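Local structure of LacI family sugar-binding transcriptional regulator (Enterococcus faecalis V583, 4RK0) at residues Pro20-Ala23 with Gln24-Arg27; Ala230-Val233 with Phe234-Gly237. The protein binds ribose in this crystal and probably acts as a sugar-responsive, DNA-binding transcriptional repressor of the LacI family. All blocks are in the same frame, centred on the assembly; numbering follows the deposited sequence.

Contact 1: Pro20-Ala23 with Gln24-Arg27; sequences PFFA and QLIR. With RIB (alpha-D-ribofuranose), chain E.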
# COMPACT_ATOMS: atom_id res chain seq x y z
N PRO A 20 -1.64 -1.44 3.62
CA PRO A 20 -2.80 -1.02 2.79
C PRO A 20 -3.87 -0.26 3.61
O PRO A 20 -4.59 0.54 3.04
CB PRO A 20 -3.38 -2.34 2.27
CG PRO A 20 -2.41 -3.39 2.60
CD PRO A 20 -1.37 -2.89 3.55
N PHE A 21 -3.98 -0.54 4.91
CA PHE A 21 -4.89 0.23 5.76
C PHE A 21 -4.63 1.73 5.66
O PHE A 21 -5.58 2.51 5.46
CB PHE A 21 -4.82 -0.21 7.22
CG PHE A 21 -5.72 0.57 8.12
CD1 PHE A 21 -7.05 0.26 8.21
CD2 PHE A 21 -5.24 1.66 8.82
CE1 PHE A 21 -7.91 0.99 9.01
CE2 PHE A 21 -6.10 2.42 9.60
CZ PHE A 21 -7.45 2.06 9.70
N PHE A 22 -3.39 2.16 5.83
CA PHE A 22 -3.10 3.60 5.86
C PHE A 22 -3.07 4.18 4.48
O PHE A 22 -3.38 5.34 4.30
CB PHE A 22 -1.80 3.89 6.58
CG PHE A 22 -1.87 3.60 8.04
CD1 PHE A 22 -2.72 4.31 8.86
CD2 PHE A 22 -1.17 2.54 8.57
CE1 PHE A 22 -2.81 4.00 10.18
CE2 PHE A 22 -1.23 2.25 9.89
CZ PHE A 22 -2.07 2.98 10.70
N ALA A 23 -2.80 3.36 3.48
CA ALA A 23 -2.91 3.86 2.11
C ALA A 23 -4.35 4.21 1.76
O ALA A 23 -4.61 5.23 1.11
CB ALA A 23 -2.33 2.85 1.11
N GLN A 24 -5.30 3.38 2.21
CA GLN A 24 -6.72 3.63 1.93
C GLN A 24 -7.23 4.77 2.78
O GLN A 24 -8.08 5.52 2.35
CB GLN A 24 -7.54 2.37 2.17
CG GLN A 24 -7.41 1.32 1.10
CD GLN A 24 -8.00 1.75 -0.24
OE1 GLN A 24 -8.65 2.79 -0.37
NE2 GLN A 24 -7.76 0.94 -1.26
N LEU A 25 -6.71 4.91 3.99
CA LEU A 25 -6.99 6.13 4.79
C LEU A 25 -6.62 7.39 4.02
O LEU A 25 -7.41 8.38 3.94
CB LEU A 25 -6.26 6.04 6.14
CG LEU A 25 -6.43 7.21 7.11
CD1 LEU A 25 -7.86 7.29 7.59
CD2 LEU A 25 -5.49 7.02 8.29
N ILE A 26 -5.43 7.40 3.45
CA ILE A 26 -4.97 8.54 2.68
C ILE A 26 -5.89 8.81 1.46
O ILE A 26 -6.28 9.93 1.24
CB ILE A 26 -3.49 8.42 2.29
CG1 ILE A 26 -2.60 8.64 3.53
CG2 ILE A 26 -3.12 9.41 1.20
CD1 ILE A 26 -1.27 7.94 3.43
N ARG A 27 -6.24 7.79 0.68
CA ARG A 27 -7.22 7.99 -0.39
C ARG A 27 -8.52 8.62 0.08
O ARG A 27 -9.09 9.46 -0.60
CB ARG A 27 -7.55 6.64 -1.06
CG ARG A 27 -6.43 6.09 -1.86
CD ARG A 27 -6.86 4.90 -2.70
NE ARG A 27 -7.91 5.25 -3.65
CZ ARG A 27 -9.20 4.92 -3.55
NH1 ARG A 27 -9.68 4.22 -2.53
NH2 ARG A 27 -10.03 5.31 -4.50
O5 RIB E . -3.64 -2.50 10.20
C5 RIB E . -2.97 -1.36 10.70
C4 RIB E . -3.47 -1.18 12.07
O4 RIB E . -2.80 -0.14 12.82
C3 RIB E . -4.91 -0.91 11.69
O3 RIB E . -5.61 -1.99 12.30
C2 RIB E . -5.09 0.51 12.24
O2 RIB E . -6.27 0.64 12.99
C1 RIB E . -3.78 0.90 12.96
O1 RIB E . -4.01 1.38 14.27

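Contact 2: Ala230-Val233 with Phe234-Gly237; sequences AQPV and FQLG. With RIB (alpha-D-ribofuranose), chain E.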
# COMPACT_ATOMS: atom_id res chain seq x y z
N ALA A 230 -14.00 -5.89 9.64
CA ALA A 230 -13.85 -4.79 8.71
C ALA A 230 -13.95 -3.43 9.40
O ALA A 230 -14.92 -3.13 10.08
CB ALA A 230 -14.92 -4.85 7.61
N GLN A 231 -12.93 -2.61 9.18
CA GLN A 231 -12.97 -1.18 9.49
C GLN A 231 -13.32 -0.40 8.24
O GLN A 231 -12.81 -0.72 7.19
CB GLN A 231 -11.59 -0.66 9.94
CG GLN A 231 -11.08 -1.24 11.25
CD GLN A 231 -9.99 -0.37 11.82
OE1 GLN A 231 -10.24 0.79 12.17
NE2 GLN A 231 -8.77 -0.90 11.88
N PRO A 232 -14.14 0.65 8.37
CA PRO A 232 -14.54 1.47 7.24
C PRO A 232 -13.53 2.55 6.96
O PRO A 232 -13.80 3.73 7.23
CB PRO A 232 -15.91 2.03 7.68
CG PRO A 232 -15.81 2.11 9.17
CD PRO A 232 -14.96 0.93 9.57
N VAL A 233 -12.38 2.15 6.44
CA VAL A 233 -11.20 3.01 6.41
C VAL A 233 -11.28 4.12 5.42
O VAL A 233 -10.83 5.23 5.71
CB VAL A 233 -9.82 2.25 6.27
CG1 VAL A 233 -9.71 1.43 4.98
CG2 VAL A 233 -8.67 3.21 6.42
N PHE A 234 -11.87 3.85 4.26
CA PHE A 234 -12.06 4.92 3.26
C PHE A 234 -12.93 5.98 3.87
O PHE A 234 -12.60 7.18 3.84
CB PHE A 234 -12.73 4.39 1.97
CG PHE A 234 -12.75 5.37 0.88
CD1 PHE A 234 -11.59 5.66 0.21
CD2 PHE A 234 -13.89 6.08 0.56
CE1 PHE A 234 -11.57 6.59 -0.82
CE2 PHE A 234 -13.89 7.01 -0.48
CZ PHE A 234 -12.73 7.26 -1.17
N GLN A 235 -14.02 5.52 4.48
CA GLN A 235 -14.97 6.42 5.12
C GLN A 235 -14.38 7.11 6.33
O GLN A 235 -14.72 8.24 6.61
CB GLN A 235 -16.21 5.65 5.55
CG GLN A 235 -17.30 6.53 6.16
CD GLN A 235 -18.38 5.71 6.82
OE1 GLN A 235 -18.47 4.50 6.62
NE2 GLN A 235 -19.21 6.36 7.60
N LEU A 236 -13.50 6.43 7.06
CA LEU A 236 -12.76 7.08 8.15
C LEU A 236 -11.93 8.25 7.62
O LEU A 236 -11.95 9.33 8.23
CB LEU A 236 -11.86 6.05 8.84
CG LEU A 236 -10.94 6.53 9.95
CD1 LEU A 236 -11.72 7.21 11.06
CD2 LEU A 236 -10.13 5.32 10.43
N GLY A 237 -11.25 8.06 6.48
CA GLY A 237 -10.45 9.11 5.89
C GLY A 237 -11.33 10.27 5.38
O GLY A 237 -10.99 11.43 5.57
O5 RIB E . -3.64 -2.50 10.20
C5 RIB E . -2.97 -1.36 10.70
C4 RIB E . -3.47 -1.18 12.07
O4 RIB E . -2.80 -0.14 12.82
C3 RIB E . -4.91 -0.91 11.69
O3 RIB E . -5.61 -1.99 12.30
C2 RIB E . -5.09 0.51 12.24
O2 RIB E . -6.27 0.64 12.99
C1 RIB E . -3.78 0.90 12.96
O1 RIB E . -4.01 1.38 14.27

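Contact 1: Pro20-Ala23 with Gln24-Arg27
F22 and L25 lie side by side on the first turns of helix 20-35, and CD2 of L25 meets CD1 of F22 at 3.9 Å, in the plane of the ring and at its edge. F21 comes over a face of the same ring: the F21 edge, at CD2, stands 3.6 Å above the centre of F22 in an edge-to-face arrangement, and F22 CE1 lies in the plane of the F21 ring. Different first torsions (chi1 179° for F21, -68° for F22) send the two rings off in different directions, which brings the edge of one onto the face of the other. Both reach the ribose. C2 of the sugar sits over the rim of the F21 face, 3.4 Å from CE2, and CZ of F22 comes within 3.5 Å of C1. This end is buried, and N19 OD1 accepts a hydrogen bond from the F21 backbone N.

Successive i to i+4 backbone bonds run from Q24 N to P20 O through R27 N to A23 O. The opposite end of the contact is more open and polar. Here Q24, bent at chi2 (-67°), turns its amide to R27, whose NH1 donates 2.8 Å to OE1 in the guanidinium plane and on a lone pair of the carbonyl. T18 of the second subunit packs against A23, Q24 and R27, so the polar side also borders the dimer interface. The helix start thus presents apolar ring surface to the sugar's carbon skeleton, leaving its oxygens to polar residues such as D94 and R143.

Contact 2: Ala230-Val233 with Phe234-Gly237
The carbonyl of P232 receives L236 N at 2.7 Å, and V233 O receives G237 N at 3.0 Å; with these two bonds the loop after strand 228-230 becomes helix 233-249. P232 holds the N-cap position and is also the centre of an inverse gamma turn, closed by a weak bond from V233 N to Q231 O. The turn thus gives the V233 N-H, at the start of the helix, a local acceptor. CB of L236 rests 3.4 Å from the P232 O, and the extended side chain of Q235 runs alongside P232, its OE1 3.7 Å from CB of P232.

Before the turn, Q231 reaches into the pocket, its chain extended beyond CG. Its amide is satisfied at both ends: NE2 donates to ribose O2 at 3.1 Å in an almost straight bond (174°) and is also hydrogen-bonded to D214 OD1, while OE1 is paired with T107 OG1. The D214 carboxylate, an acceptor, supports placing NE2 on that side, and the bonds at both ends probably hold the amide's rotation. Since D214 also bonds the sugar through OD2, this carboxylate is both a ligand contact and a second-shell support for Q231. The chemistry implies a buried amide oriented by protein partners to offer an N-H to the O2 hydroxyl.

In the fold
Contacts 1 and 2 come from distant parts of the chain, yet they lie about 9 Å apart, centre to centre, and touch directly. CG2 of V233 packs against the first helix turn, 3.3 Å from F21 O, and F234 CE1 lies 3.5 Å from R27 NH1 farther from the sugar. At the ribose, F21 CE1 and Q231 NE2 approach to 3.5 Å, so the ring that covers the sugar's C2 and the amide that bonds its O2 are immediate neighbours. The start of helix 20-35 and the loop leading into helix 233-249 therefore build adjoining parts of one pocket, whose polar complement includes N139, R143 and N186, which also bond the ribose.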